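Local coordinates for glucose-6-phosphate isomerase (Thermus thermophilus, PDB 1ZZG), which probably catalyses the reversible isomerisation of glucose 6-phosphate to fructose 6-phosphate, a step shared by glycolysis and gluconeogenesis, at residues A[158-161]-A[162-165]; A[295-298]-A[299-303]. All blocks are in the same frame, centred on the assembly; numbering follows the deposited sequence.

The two contacts illustrate how short-range pairing shapes a chain where regular structure ends, once around a turn and once along a short helix. Contact 1 turns the chain from strand 155-159 of the five-stranded parallel sheet into helix 165-173. Contact 2 spans helix 296-301 and its exit, on the other side of the chain's centre. Their centres are 45 Å apart and their nearest atoms about 31 Å, so they do not touch. Contact 1 has little to do with the second subunit beyond Pro165 meeting its Ala330, whereas contact 2 lies against it broadly: Gln297 packs on Glu267 of the second subunit, the predicted proton donor.

Contact 1 (A[158-161]-A[162-165])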
ATOM      1  N   THR A 158     -23.052   5.742   9.395  1.00 24.53           N
ATOM      2  CA  THR A 158     -22.420   5.017  10.495  1.00 23.57           C
ATOM      3  C   THR A 158     -21.644   6.079  11.267  1.00 23.48           C
ATOM      4  O   THR A 158     -20.644   6.603  10.774  1.00 24.40           O
ATOM      5  CB  THR A 158     -21.452   3.937   9.969  1.00 23.14           C
ATOM      6  OG1 THR A 158     -22.187   2.970   9.205  1.00 21.44           O
ATOM      7  CG2 THR A 158     -20.741   3.248  11.123  1.00 23.27           C
ATOM      8  N   THR A 159     -22.107   6.402  12.473  1.00 22.76           N
ATOM      9  CA  THR A 159     -21.475   7.447  13.273  1.00 23.57           C
ATOM     10  C   THR A 159     -21.826   7.308  14.761  1.00 24.60           C
ATOM     11  O   THR A 159     -22.572   6.407  15.146  1.00 24.98           O
ATOM     12  CB  THR A 159     -21.938   8.840  12.760  1.00 23.64           C
ATOM     13  OG1 THR A 159     -21.147   9.876  13.351  1.00 23.40           O
ATOM     14  CG2 THR A 159     -23.404   9.071  13.105  1.00 24.11           C
ATOM     15  N   ASP A 160     -21.290   8.197  15.591  1.00 24.50           N
ATOM     16  CA  ASP A 160     -21.580   8.162  17.027  1.00 26.78           C
ATOM     17  C   ASP A 160     -23.097   8.097  17.216  1.00 27.72           C
ATOM     18  O   ASP A 160     -23.851   8.683  16.443  1.00 27.66           O
ATOM     19  CB  ASP A 160     -21.047   9.421  17.716  1.00 27.33           C
ATOM     20  CG  ASP A 160     -21.194   9.366  19.226  1.00 29.82           C
ATOM     21  OD1 ASP A 160     -20.265   8.864  19.893  1.00 30.19           O
ATOM     22  OD2 ASP A 160     -22.248   9.809  19.743  1.00 29.21           O
ATOM     23  N   PRO A 161     -23.564   7.389  18.253  1.00 28.41           N
ATOM     24  CA  PRO A 161     -25.012   7.305  18.462  1.00 28.71           C
ATOM     25  C   PRO A 161     -25.710   8.618  18.821  1.00 29.37           C
ATOM     26  O   PRO A 161     -26.911   8.768  18.581  1.00 28.63           O
ATOM     27  CB  PRO A 161     -25.134   6.262  19.571  1.00 28.31           C
ATOM     28  CG  PRO A 161     -23.878   6.485  20.375  1.00 27.97           C
ATOM     29  CD  PRO A 161     -22.830   6.652  19.300  1.00 27.02           C
ATOM     30  N   LYS A 162     -24.966   9.575  19.367  1.00 31.35           N
ATOM     31  CA  LYS A 162     -25.571  10.842  19.780  1.00 34.67           C
ATOM     32  C   LYS A 162     -24.867  12.141  19.363  1.00 35.01           C
ATOM     33  O   LYS A 162     -25.520  13.172  19.221  1.00 35.35           O
ATOM     34  CB  LYS A 162     -25.746  10.845  21.306  1.00 36.27           C
ATOM     35  CG  LYS A 162     -26.613   9.709  21.841  1.00 39.40           C
ATOM     36  CD  LYS A 162     -26.718   9.747  23.358  1.00 43.71           C
ATOM     37  CE  LYS A 162     -25.342   9.687  24.008  1.00 46.05           C
ATOM     38  NZ  LYS A 162     -25.414   9.729  25.498  1.00 49.32           N
ATOM     39  N   GLU A 163     -23.550  12.101  19.169  1.00 34.38           N
ATOM     40  CA  GLU A 163     -22.796  13.307  18.812  1.00 35.11           C
ATOM     41  C   GLU A 163     -22.501  13.491  17.323  1.00 34.53           C
ATOM     42  O   GLU A 163     -22.559  12.543  16.543  1.00 32.33           O
ATOM     43  CB  GLU A 163     -21.446  13.324  19.537  1.00 36.61           C
ATOM     44  CG  GLU A 163     -21.489  13.074  21.036  1.00 41.22           C
ATOM     45  CD  GLU A 163     -22.290  14.120  21.780  1.00 43.83           C
ATOM     46  OE1 GLU A 163     -22.295  15.293  21.342  1.00 44.76           O
ATOM     47  OE2 GLU A 163     -22.899  13.770  22.811  1.00 46.09           O
ATOM     48  N   GLY A 164     -22.170  14.726  16.952  1.00 32.91           N
ATOM     49  CA  GLY A 164     -21.799  15.024  15.580  1.00 33.17           C
ATOM     50  C   GLY A 164     -22.870  15.384  14.569  1.00 32.07           C
ATOM     51  O   GLY A 164     -24.043  15.056  14.737  1.00 31.01           O
ATOM     52  N   PRO A 165     -22.469  16.061  13.483  1.00 32.01           N
ATOM     53  CA  PRO A 165     -23.379  16.481  12.414  1.00 32.48           C
ATOM     54  C   PRO A 165     -23.987  15.347  11.586  1.00 32.73           C
ATOM     55  O   PRO A 165     -25.105  15.483  11.078  1.00 32.70           O
ATOM     56  CB  PRO A 165     -22.520  17.442  11.586  1.00 34.40           C
ATOM     57  CG  PRO A 165     -21.126  16.969  11.825  1.00 34.64           C
ATOM     58  CD  PRO A 165     -21.132  16.649  13.296  1.00 33.45           C
TER
HETATM   59  O   HOH W   1     -22.316  12.376  13.795  1.00 24.31           O
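An Asx turn built on Asp160 carries the chain round from the end of strand 155-159, its carboxylate reaching forward to the backbone N-H groups of Lys162 and Glu163. A single oxygen does the work. Asp160 OD2 accepts from Lys162 N at 2.8 Å and from Glu163 N at 2.7 Å, the second bond nearly straight at 170°. Both donors meet OD2 on its anti side, but from opposite faces of the carboxylate plane, each tilted by about 30°, so the oxygen is gripped between them. The side chain gets there because CG stands anti to the backbone N (chi1 -174°), swung over the residues that follow. In the Rossmann-like layout of SIS-type domains, this turn is part of a strand-to-helix connection: Gly164, with a positive phi, takes the N-cap position and Pro165 opens helix 165-173. Replacing Asp160 by an alanine would probably leave the N-H groups of Lys162 and Glu163 without their shared acceptor and let the turn open. The CB and CG of Glu163 lie against this same oxygen, Glu163 CG 3.6 Å from Asp160 OD2, while the Glu163 carboxylate turns outward. A water closes a second link across the turn, donating to Thr159 OG1 and to Glu163 O at 2.8 Å each. The hydroxyl of Thr159 is in turn bonded to the backbone O of Ser124, and Arg167, on the helix that follows, returns to bond the carbonyl oxygens of Thr159 and Asp160.

Contact 2 (A[295-298]-A[299-303]); sequences QVQL and FREGP
Phe299 lays its ring back against Gln295, the residue just ahead of helix 296-301, which supplies the bump that meets it. Phe299 CG stands anti to its own carbonyl carbon (chi1 -54°), which brings the ring back toward Gln295, whose O sits 3.4 Å above one face of the ring and over its centre. The same oxygen accepts the Phe299 N-H, while Gln295 CB presses on the ring's far end, 3.6 Å from Phe299 CZ. Lys306 and Leu308 of strand 306-313 also touch the side chain, setting it against the sheet. Along another flank, Val296 and Arg300 run side by side, Val296 CG1 nestling 3.6 Å from Arg300 CG. Past Glu301 the chain leaves helical geometry at Gly302, whose N bonds Leu298 O at 2.7 Å; a water bridges that same oxygen to Pro303 O, and Leu298 CD1 rests loosely against the proline ring. Gln297 and Glu301, one turn apart, meet through their polar ends: Gln297 NE2 donates to Glu301 OE1 at 2.9 Å, the amide and carboxylate planes 86° apart. Gln297 NE2 has a second acceptor in Gly270 O of the second subunit, which is likely to limit the amide's rotation and to link the helix to the dimer interface.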
ATOM      1  N   GLN A 295      11.386  -4.949  -0.995  1.00 25.95           N
ATOM      2  CA  GLN A 295      11.916  -4.506   0.288  1.00 25.26           C
ATOM      3  C   GLN A 295      12.871  -5.488   0.959  1.00 25.50           C
ATOM      4  O   GLN A 295      13.725  -5.080   1.750  1.00 26.88           O
ATOM      5  CB  GLN A 295      10.769  -4.182   1.244  1.00 24.50           C
ATOM      6  CG  GLN A 295       9.807  -3.132   0.719  1.00 23.17           C
ATOM      7  CD  GLN A 295       8.741  -2.764   1.736  1.00 24.37           C
ATOM      8  OE1 GLN A 295       9.012  -2.070   2.719  1.00 22.33           O
ATOM      9  NE2 GLN A 295       7.522  -3.230   1.505  1.00 22.94           N
ATOM     10  N   VAL A 296      12.728  -6.771   0.648  1.00 25.50           N
ATOM     11  CA  VAL A 296      13.572  -7.796   1.247  1.00 27.36           C
ATOM     12  C   VAL A 296      15.059  -7.555   1.022  1.00 26.52           C
ATOM     13  O   VAL A 296      15.876  -7.883   1.883  1.00 25.04           O
ATOM     14  CB  VAL A 296      13.187  -9.199   0.730  1.00 27.83           C
ATOM     15  CG1 VAL A 296      14.239 -10.222   1.148  1.00 29.72           C
ATOM     16  CG2 VAL A 296      11.831  -9.597   1.301  1.00 31.04           C
ATOM     17  N   GLN A 297      15.415  -6.988  -0.131  1.00 25.90           N
ATOM     18  CA  GLN A 297      16.818  -6.703  -0.425  1.00 25.93           C
ATOM     19  C   GLN A 297      17.378  -5.818   0.686  1.00 25.79           C
ATOM     20  O   GLN A 297      18.466  -6.069   1.204  1.00 24.41           O
ATOM     21  CB  GLN A 297      16.949  -6.013  -1.792  1.00 25.77           C
ATOM     22  CG  GLN A 297      18.309  -5.379  -2.081  1.00 27.50           C
ATOM     23  CD  GLN A 297      19.482  -6.337  -1.914  1.00 27.63           C
ATOM     24  OE1 GLN A 297      19.451  -7.474  -2.399  1.00 27.68           O
ATOM     25  NE2 GLN A 297      20.532  -5.871  -1.239  1.00 27.63           N
ATOM     26  N   LEU A 298      16.623  -4.794   1.066  1.00 24.32           N
ATOM     27  CA  LEU A 298      17.056  -3.901   2.132  1.00 26.72           C
ATOM     28  C   LEU A 298      17.120  -4.647   3.468  1.00 27.36           C
ATOM     29  O   LEU A 298      18.041  -4.432   4.256  1.00 27.21           O
ATOM     30  CB  LEU A 298      16.104  -2.711   2.268  1.00 26.47           C
ATOM     31  CG  LEU A 298      16.257  -1.895   3.560  1.00 26.58           C
ATOM     32  CD1 LEU A 298      17.517  -1.045   3.487  1.00 26.97           C
ATOM     33  CD2 LEU A 298      15.043  -1.002   3.757  1.00 25.53           C
ATOM     34  N   PHE A 299      16.147  -5.515   3.730  1.00 27.25           N
ATOM     35  CA  PHE A 299      16.143  -6.253   4.988  1.00 28.51           C
ATOM     36  C   PHE A 299      17.335  -7.206   5.061  1.00 29.08           C
ATOM     37  O   PHE A 299      17.874  -7.459   6.136  1.00 29.09           O
ATOM     38  CB  PHE A 299      14.843  -7.060   5.159  1.00 27.33           C
ATOM     39  CG  PHE A 299      13.578  -6.238   5.029  1.00 25.78           C
ATOM     40  CD1 PHE A 299      13.571  -4.877   5.319  1.00 24.04           C
ATOM     41  CD2 PHE A 299      12.391  -6.842   4.620  1.00 25.27           C
ATOM     42  CE1 PHE A 299      12.400  -4.122   5.199  1.00 24.71           C
ATOM     43  CE2 PHE A 299      11.212  -6.099   4.499  1.00 23.62           C
ATOM     44  CZ  PHE A 299      11.217  -4.737   4.789  1.00 24.35           C
ATOM     45  N   ARG A 300      17.742  -7.718   3.903  1.00 30.06           N
ATOM     46  CA  ARG A 300      18.844  -8.666   3.806  1.00 31.27           C
ATOM     47  C   ARG A 300      20.250  -8.075   3.935  1.00 32.02           C
ATOM     48  O   ARG A 300      21.094  -8.634   4.636  1.00 32.86           O
ATOM     49  CB  ARG A 300      18.745  -9.433   2.480  1.00 30.68           C
ATOM     50  CG  ARG A 300      17.594 -10.430   2.388  1.00 31.45           C
ATOM     51  CD  ARG A 300      17.987 -11.770   2.999  1.00 30.38           C
ATOM     52  NE  ARG A 300      19.070 -12.403   2.248  1.00 31.17           N
ATOM     53  CZ  ARG A 300      19.882 -13.333   2.744  1.00 32.61           C
ATOM     54  NH1 ARG A 300      19.734 -13.744   3.998  1.00 30.72           N
ATOM     55  NH2 ARG A 300      20.854 -13.843   1.990  1.00 28.71           N
ATOM     56  N   GLU A 301      20.510  -6.951   3.278  1.00 30.12           N
ATOM     57  CA  GLU A 301      21.849  -6.374   3.323  1.00 30.05           C
ATOM     58  C   GLU A 301      21.923  -4.964   3.881  1.00 30.31           C
ATOM     59  O   GLU A 301      23.005  -4.386   3.978  1.00 30.85           O
ATOM     60  CB  GLU A 301      22.468  -6.416   1.924  1.00 29.94           C
ATOM     61  CG  GLU A 301      22.326  -7.771   1.258  1.00 29.54           C
ATOM     62  CD  GLU A 301      23.212  -7.932   0.035  1.00 32.91           C
ATOM     63  OE1 GLU A 301      23.178  -7.059  -0.864  1.00 29.38           O
ATOM     64  OE2 GLU A 301      23.938  -8.946  -0.021  1.00 32.86           O
ATOM     65  N   GLY A 302      20.770  -4.411   4.243  1.00 28.96           N
ATOM     66  CA  GLY A 302      20.745  -3.076   4.806  1.00 26.95           C
ATOM     67  C   GLY A 302      20.964  -3.143   6.308  1.00 27.23           C
ATOM     68  O   GLY A 302      21.200  -4.222   6.845  1.00 26.59           O
ATOM     69  N   PRO A 303      20.880  -2.007   7.015  1.00 27.41           N
ATOM     70  CA  PRO A 303      21.074  -1.947   8.470  1.00 28.87           C
ATOM     71  C   PRO A 303      20.195  -2.919   9.260  1.00 29.58           C
ATOM     72  O   PRO A 303      19.071  -3.226   8.858  1.00 29.30           O
ATOM     73  CB  PRO A 303      20.741  -0.493   8.805  1.00 28.20           C
ATOM     74  CG  PRO A 303      21.085   0.241   7.539  1.00 29.10           C
ATOM     75  CD  PRO A 303      20.548  -0.678   6.473  1.00 27.71           C
TER
HETATM   76  O   HOH W   2      17.619  -3.298   6.612  1.00 32.20           O